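Local structure of appr-1-p processing domain protein (Thermus aquaticus Y51MC23, 5M3E) at residues V28-T33 with A122-G127; N32-M37 with K91-P96. The protein belongs to the macro-domain family, alpha/beta proteins with a mixed central sheet, and is seen here with adenosine-5-diphosphoribose bound in its cleft. All coordinates share one frame; numbering follows the deposited sequence.

Contact 1 (V28-T33 with A122-G127); sequences VNTVNT and ALPPLG. With APR (adenosine-5-diphosphoribose), chain B.
The backbone N of V28 reaches the carbonyl O of A122 over 2.9 Å, and the bond is straight at the acceptor, with a C=O...N angle of 174°. It ties strand 26-31 to its parallel neighbour 120-123 just before segment 122-127 leaves the sheet through P124 and P125. Past this point apolar side chains take over. With its CG1 anti to the backbone N (chi1 176°), V28 divides its two methyls: CG2 runs alongside L123 and meets CG at 4.0 Å, while CG1 meets CD2 of L126, whose side chain crosses it at about a right angle. P124 lays its CD against the carbonyl O of V28, 3.4 Å away, and its CG against the CG2 methyl of T30 at 3.7 Å. F87 of strand 83-88 touches both V28 and L126 and helps bury the cluster. T30 also faces the ligand: its OG1 lies 3.2 Å from the bridging O3A of adenosine-5-diphosphoribose and makes a weak bond to O1D. From the other segment, G127 N donates to the phosphate oxygen O2B at 3.0 Å, and CD of P125 packs near O4' of the adenosine ribose. Strand 120-123 ends beside V28 while its parallel neighbour 26-31 runs on to V31, and the two carry T30 and G127 to the diphosphate, in the binding cleft of the macro-domain fold.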
loop_
_atom_site.group_PDB
_atom_site.type_symbol
_atom_site.label_atom_id
_atom_site.label_comp_id
_atom_site.label_asym_id
_atom_site.label_seq_id
_atom_site.Cartn_x
_atom_site.Cartn_y
_atom_site.Cartn_z
ATOM N N VAL A 28 -0.485 -3.115 2.616
ATOM C CA VAL A 28 -0.262 -2.173 1.528
ATOM C C VAL A 28 1.008 -2.510 0.812
ATOM O O VAL A 28 2.080 -2.569 1.411
ATOM C CB VAL A 28 -0.210 -0.707 1.997
ATOM C CG1 VAL A 28 0.132 0.233 0.834
ATOM C CG2 VAL A 28 -1.542 -0.305 2.621
ATOM N N ASN A 29 0.856 -2.718 -0.486
ATOM C CA ASN A 29 1.967 -2.905 -1.415
ATOM C C ASN A 29 2.218 -1.624 -2.225
ATOM O O ASN A 29 1.290 -0.931 -2.593
ATOM C CB ASN A 29 1.677 -4.106 -2.341
ATOM C CG ASN A 29 2.868 -4.453 -3.246
ATOM O OD1 ASN A 29 3.986 -4.043 -2.998
ATOM N ND2 ASN A 29 2.609 -5.176 -4.315
ATOM N N THR A 30 3.487 -1.329 -2.502
ATOM C CA THR A 30 3.886 -0.190 -3.346
ATOM C C THR A 30 4.120 -0.685 -4.771
ATOM O O THR A 30 5.067 -1.452 -5.024
ATOM C CB THR A 30 5.206 0.430 -2.859
ATOM O OG1 THR A 30 6.275 -0.531 -2.965
ATOM C CG2 THR A 30 5.094 0.837 -1.442
ATOM N N VAL A 31 3.300 -0.212 -5.706
ATOM C CA VAL A 31 3.407 -0.650 -7.084
ATOM C C VAL A 31 3.568 0.493 -8.067
ATOM O O VAL A 31 3.296 1.647 -7.750
ATOM C CB VAL A 31 2.197 -1.539 -7.512
ATOM C CG1 VAL A 31 2.105 -2.760 -6.625
ATOM C CG2 VAL A 31 0.870 -0.778 -7.513
ATOM N N ASN A 32 3.994 0.122 -9.270
ATOM C CA ASN A 32 3.938 0.989 -10.434
ATOM C C ASN A 32 2.749 0.606 -11.332
ATOM O O ASN A 32 2.037 -0.361 -11.067
ATOM C CB ASN A 32 5.265 0.967 -11.201
ATOM C CG ASN A 32 5.592 -0.400 -11.760
ATOM O OD1 ASN A 32 4.912 -0.879 -12.666
ATOM N ND2 ASN A 32 6.625 -1.060 -11.180
ATOM N N THR A 33 2.518 1.395 -12.370
ATOM C CA THR A 33 1.352 1.192 -13.260
ATOM C C THR A 33 1.683 0.410 -14.538
ATOM O O THR A 33 0.797 0.190 -15.354
ATOM C CB THR A 33 0.679 2.525 -13.655
ATOM O OG1 THR A 33 1.668 3.389 -14.212
ATOM C CG2 THR A 33 0.007 3.209 -12.433
ATOM N N ALA A 122 -1.407 -2.455 7.550
ATOM C CA ALA A 122 -0.011 -2.110 7.687
ATOM C C ALA A 122 0.524 -1.569 6.370
ATOM O O ALA A 122 0.158 -2.073 5.294
ATOM C CB ALA A 122 0.785 -3.322 8.129
ATOM N N LEU A 123 1.366 -0.541 6.464
ATOM C CA LEU A 123 2.002 0.098 5.300
ATOM C C LEU A 123 3.525 0.205 5.468
ATOM O O LEU A 123 4.015 0.236 6.591
ATOM C CB LEU A 123 1.574 1.549 5.096
ATOM C CG LEU A 123 0.205 2.171 5.304
ATOM C CD1 LEU A 123 -0.256 2.032 6.757
ATOM C CD2 LEU A 123 0.300 3.631 4.867
ATOM N N PRO A 124 4.249 0.318 4.334
ATOM C CA PRO A 124 5.637 0.714 4.296
ATOM C C PRO A 124 5.762 2.238 4.062
ATOM O O PRO A 124 4.717 2.911 3.985
ATOM C CB PRO A 124 6.162 -0.055 3.099
ATOM C CG PRO A 124 5.010 -0.017 2.141
ATOM C CD PRO A 124 3.763 -0.020 2.980
ATOM N N PRO A 125 7.025 2.768 3.946
ATOM C CA PRO A 125 7.276 4.152 3.550
ATOM C C PRO A 125 7.038 4.366 2.058
ATOM O O PRO A 125 7.942 4.168 1.223
ATOM C CB PRO A 125 8.762 4.387 3.953
ATOM C CG PRO A 125 9.050 3.331 4.968
ATOM C CD PRO A 125 8.284 2.150 4.416
ATOM N N LEU A 126 5.814 4.820 1.777
ATOM C CA LEU A 126 5.280 4.996 0.431
ATOM C C LEU A 126 6.104 6.032 -0.340
ATOM O O LEU A 126 6.240 7.164 0.091
ATOM C CB LEU A 126 3.810 5.431 0.491
ATOM C CG LEU A 126 2.850 4.755 1.501
ATOM C CD1 LEU A 126 1.475 5.440 1.529
ATOM C CD2 LEU A 126 2.695 3.273 1.227
ATOM N N GLY A 127 6.699 5.615 -1.454
ATOM C CA GLY A 127 7.481 6.499 -2.314
ATOM C C GLY A 127 8.901 6.817 -1.881
ATOM O O GLY A 127 9.639 7.472 -2.637
HETATM N N1 APR B . 8.996 -4.295 5.496
HETATM C C2 APR B . 8.963 -2.970 5.763
HETATM N N3 APR B . 9.604 -2.053 5.011
HETATM C C4 APR B . 10.331 -2.434 3.932
HETATM C C5 APR B . 10.421 -3.863 3.565
HETATM C C6 APR B . 9.681 -4.799 4.444
HETATM N N6 APR B . 9.687 -6.127 4.216
HETATM N N7 APR B . 11.196 -3.943 2.459
HETATM C C8 APR B . 11.565 -2.670 2.141
HETATM N N9 APR B . 11.051 -1.779 3.036
HETATM C "C1'" APR B . 11.169 -0.306 3.062
HETATM C "C2'" APR B . 12.495 0.247 2.571
HETATM O "O2'" APR B . 12.917 1.261 3.482
HETATM C "C3'" APR B . 12.193 0.886 1.244
HETATM O "O3'" APR B . 13.037 2.027 0.990
HETATM O "O4'" APR B . 10.150 0.201 2.192
HETATM C "C4'" APR B . 10.707 1.238 1.392
HETATM C "C5'" APR B . 9.907 1.375 0.102
HETATM O "O5'" APR B . 10.173 0.287 -0.796
HETATM P PA APR B . 10.140 0.540 -2.385
HETATM O O1A APR B . 9.862 -0.802 -2.999
HETATM O O2A APR B . 11.357 1.328 -2.781
HETATM O O3A APR B . 8.786 1.433 -2.579
HETATM P PB APR B . 8.649 2.826 -3.397
HETATM O O1B APR B . 9.738 3.776 -2.976
HETATM O O2B APR B . 7.197 3.302 -3.323
HETATM O O5D APR B . 8.920 2.453 -4.939
HETATM C C5D APR B . 7.948 1.896 -5.834
HETATM O O4D APR B . 9.520 0.109 -6.311
HETATM O O1D APR B . 8.523 -1.528 -4.998
HETATM C C1D APR B . 8.874 -1.162 -6.338
HETATM O O2D APR B . 7.501 -2.112 -8.113
HETATM C C2D APR B . 7.614 -1.024 -7.188
HETATM O O3D APR B . 8.198 0.277 -9.178
HETATM C C3D APR B . 7.706 0.346 -7.834
HETATM C C4D APR B . 8.672 1.093 -6.922
#

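Contact 2 (N32-M37 with K91-P96); sequences NTVGVM and KHWRHP. With APR (adenosine-5-diphosphoribose), chain B.
T33 and K91 bring their backbones together with CA atoms 4.8 Å apart, in two irregular loops of which the second goes on into a type I turn from H92 to H95. T33 N donates to K91 O at 3.0 Å and 162°, tilted slightly from the carbonyl plane. T33 OG1 adds a weak bond to the same oxygen, against which CB of N32 also presses. Further out, V34 divides its methyls between two neighbours in the partner loop: its CG1 comes obliquely to CD2 of H92, and its CG2 meets CD1 of W93 at the indole edge, 3.5 Å away. V36 brings CG2 to that same CD1 at 3.9 Å, while CE1 of H92 sits over one face of the indole. N32, with CG lodged between backbone N and carbonyl carbon (chi1 63°), uses both ends of its amide. OD1 accepts from V34 N at 2.9 Å on a lone pair, closing an Asx turn; ND2 donates to V36 O and, at 175°, to O3D of adenosine-5-diphosphoribose, 2.9 Å away. Bonds at both ends fix the rotation of the amide, so its nitrogen is presented to the ribose ready oriented.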
loop_
_atom_site.group_PDB
_atom_site.type_symbol
_atom_site.label_atom_id
_atom_site.label_comp_id
_atom_site.label_asym_id
_atom_site.label_seq_id
_atom_site.Cartn_x
_atom_site.Cartn_y
_atom_site.Cartn_z
ATOM N N ASN A 32 3.994 0.122 -9.270
ATOM C CA ASN A 32 3.938 0.989 -10.434
ATOM C C ASN A 32 2.749 0.606 -11.332
ATOM O O ASN A 32 2.037 -0.361 -11.067
ATOM C CB ASN A 32 5.265 0.967 -11.201
ATOM C CG ASN A 32 5.592 -0.400 -11.760
ATOM O OD1 ASN A 32 4.912 -0.879 -12.666
ATOM N ND2 ASN A 32 6.625 -1.060 -11.180
ATOM N N THR A 33 2.518 1.395 -12.370
ATOM C CA THR A 33 1.352 1.192 -13.260
ATOM C C THR A 33 1.683 0.410 -14.538
ATOM O O THR A 33 0.797 0.190 -15.354
ATOM C CB THR A 33 0.679 2.525 -13.655
ATOM O OG1 THR A 33 1.668 3.389 -14.212
ATOM C CG2 THR A 33 0.007 3.209 -12.433
ATOM N N VAL A 34 2.923 -0.055 -14.674
ATOM C CA VAL A 34 3.350 -0.775 -15.891
ATOM C C VAL A 34 3.402 -2.324 -15.799
ATOM O O VAL A 34 3.758 -2.984 -16.777
ATOM C CB VAL A 34 4.632 -0.130 -16.506
ATOM C CG1 VAL A 34 4.320 1.301 -17.015
ATOM C CG2 VAL A 34 5.786 -0.074 -15.526
ATOM N N GLY A 35 2.979 -2.915 -14.676
ATOM C CA GLY A 35 2.792 -4.377 -14.598
ATOM C C GLY A 35 3.997 -5.250 -14.251
ATOM O O GLY A 35 3.986 -6.457 -14.497
ATOM N N VAL A 36 5.017 -4.656 -13.662
ATOM C CA VAL A 36 6.137 -5.400 -13.118
ATOM C C VAL A 36 6.306 -5.017 -11.641
ATOM O O VAL A 36 6.060 -3.866 -11.224
ATOM C CB VAL A 36 7.460 -5.178 -13.904
ATOM C CG1 VAL A 36 7.301 -5.555 -15.374
ATOM C CG2 VAL A 36 7.975 -3.752 -13.806
ATOM N N MET A 37 6.683 -6.022 -10.861
ATOM C CA MET A 37 7.037 -5.887 -9.481
ATOM C C MET A 37 8.483 -6.412 -9.437
ATOM O O MET A 37 8.726 -7.528 -9.006
ATOM C CB MET A 37 6.127 -6.781 -8.614
ATOM C CG MET A 37 4.665 -6.409 -8.556
ATOM S SD MET A 37 3.843 -7.030 -7.069
ATOM C CE MET A 37 2.156 -6.843 -7.590
ATOM N N LYS A 91 4.189 5.814 -11.702
ATOM C CA LYS A 91 3.673 5.423 -13.016
ATOM C C LYS A 91 4.668 4.445 -13.687
ATOM O O LYS A 91 4.630 3.271 -13.403
ATOM C CB LYS A 91 3.365 6.646 -13.855
ATOM C CG LYS A 91 2.265 7.502 -13.259
ATOM C CD LYS A 91 1.833 8.509 -14.300
ATOM C CE LYS A 91 0.960 9.600 -13.727
ATOM N NZ LYS A 91 0.666 10.570 -14.818
ATOM N N HIS A 92 5.578 4.912 -14.536
ATOM C CA HIS A 92 6.668 4.067 -15.029
ATOM C C HIS A 92 7.723 3.885 -13.912
ATOM O O HIS A 92 8.029 4.825 -13.166
ATOM C CB HIS A 92 7.298 4.704 -16.265
ATOM C CG HIS A 92 7.907 3.720 -17.211
ATOM N ND1 HIS A 92 9.189 3.238 -17.065
ATOM C CD2 HIS A 92 7.410 3.127 -18.324
ATOM C CE1 HIS A 92 9.456 2.386 -18.041
ATOM N NE2 HIS A 92 8.392 2.304 -18.821
ATOM N N TRP A 93 8.264 2.676 -13.803
ATOM C CA TRP A 93 9.348 2.346 -12.857
ATOM C C TRP A 93 10.650 3.168 -13.033
ATOM O O TRP A 93 11.456 3.269 -12.116
ATOM C CB TRP A 93 9.668 0.838 -12.923
ATOM C CG TRP A 93 10.049 0.347 -14.309
ATOM C CD1 TRP A 93 9.240 -0.306 -15.183
ATOM C CD2 TRP A 93 11.318 0.493 -14.969
ATOM N NE1 TRP A 93 9.915 -0.577 -16.347
ATOM C CE2 TRP A 93 11.194 -0.097 -16.241
ATOM C CE3 TRP A 93 12.552 1.065 -14.608
ATOM C CZ2 TRP A 93 12.258 -0.127 -17.159
ATOM C CZ3 TRP A 93 13.595 1.054 -15.520
ATOM C CH2 TRP A 93 13.449 0.457 -16.775
ATOM N N ARG A 94 10.836 3.740 -14.221
ATOM C CA ARG A 94 12.020 4.518 -14.596
ATOM C C ARG A 94 12.015 5.894 -13.930
ATOM O O ARG A 94 13.066 6.517 -13.740
ATOM C CB ARG A 94 12.028 4.713 -16.122
ATOM C CG ARG A 94 13.299 5.276 -16.740
ATOM C CD ARG A 94 13.069 5.691 -18.197
ATOM N NE ARG A 94 12.361 4.670 -18.983
ATOM C CZ ARG A 94 12.916 3.568 -19.482
ATOM N NH1 ARG A 94 14.205 3.295 -19.287
ATOM N NH2 ARG A 94 12.173 2.713 -20.184
ATOM N N HIS A 95 10.822 6.382 -13.616
ATOM C CA HIS A 95 10.689 7.693 -13.013
ATOM C C HIS A 95 10.474 7.628 -11.500
ATOM O O HIS A 95 9.942 6.642 -10.975
ATOM C CB HIS A 95 9.560 8.444 -13.705
ATOM C CG HIS A 95 9.776 8.586 -15.177
ATOM N ND1 HIS A 95 8.825 8.242 -16.111
ATOM C CD2 HIS A 95 10.859 8.993 -15.874
ATOM C CE1 HIS A 95 9.304 8.456 -17.319
ATOM N NE2 HIS A 95 10.536 8.914 -17.202
ATOM N N PRO A 96 10.887 8.685 -10.793
ATOM C CA PRO A 96 10.578 8.682 -9.385
ATOM C C PRO A 96 9.075 8.785 -9.057
ATOM O O PRO A 96 8.215 8.917 -9.931
ATOM C CB PRO A 96 11.368 9.887 -8.843
ATOM C CG PRO A 96 11.600 10.750 -10.021
ATOM C CD PRO A 96 11.778 9.796 -11.157
HETATM N N1 APR B . 8.996 -4.295 5.496
HETATM C C2 APR B . 8.963 -2.970 5.763
HETATM N N3 APR B . 9.604 -2.053 5.011
HETATM C C4 APR B . 10.331 -2.434 3.932
HETATM C C5 APR B . 10.421 -3.863 3.565
HETATM C C6 APR B . 9.681 -4.799 4.444
HETATM N N6 APR B . 9.687 -6.127 4.216
HETATM N N7 APR B . 11.196 -3.943 2.459
HETATM C C8 APR B . 11.565 -2.670 2.141
HETATM N N9 APR B . 11.051 -1.779 3.036
HETATM C "C1'" APR B . 11.169 -0.306 3.062
HETATM C "C2'" APR B . 12.495 0.247 2.571
HETATM O "O2'" APR B . 12.917 1.261 3.482
HETATM C "C3'" APR B . 12.193 0.886 1.244
HETATM O "O3'" APR B . 13.037 2.027 0.990
HETATM O "O4'" APR B . 10.150 0.201 2.192
HETATM C "C4'" APR B . 10.707 1.238 1.392
HETATM C "C5'" APR B . 9.907 1.375 0.102
HETATM O "O5'" APR B . 10.173 0.287 -0.796
HETATM P PA APR B . 10.140 0.540 -2.385
HETATM O O1A APR B . 9.862 -0.802 -2.999
HETATM O O2A APR B . 11.357 1.328 -2.781
HETATM O O3A APR B . 8.786 1.433 -2.579
HETATM P PB APR B . 8.649 2.826 -3.397
HETATM O O1B APR B . 9.738 3.776 -2.976
HETATM O O2B APR B . 7.197 3.302 -3.323
HETATM O O5D APR B . 8.920 2.453 -4.939
HETATM C C5D APR B . 7.948 1.896 -5.834
HETATM O O4D APR B . 9.520 0.109 -6.311
HETATM O O1D APR B . 8.523 -1.528 -4.998
HETATM C C1D APR B . 8.874 -1.162 -6.338
HETATM O O2D APR B . 7.501 -2.112 -8.113
HETATM C C2D APR B . 7.614 -1.024 -7.188
HETATM O O3D APR B . 8.198 0.277 -9.178
HETATM C C3D APR B . 7.706 0.346 -7.834
HETATM C C4D APR B . 8.672 1.093 -6.922
#

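Contacts 1 and 2 start from the same run of chain, sharing N32 and T33, and their centres lie about 12 Å apart. Contact 1 is buried near the middle of the protein; contact 2 is at the surface, its centre about 15 Å from the centre of the chain. They also touch directly where M37 packs against strand 26-31, its SD 3.5 Å from ND2 of N29 and its CE 4.2 Å from CG1 of V31. Adenosine-5-diphosphoribose spans both: G127 N and N32 ND2, 11.8 Å apart, hold its phosphate and distal ribose. Q44, V41, T89, N18, L19 and N130 supply further hydrogen bonds to the ligand.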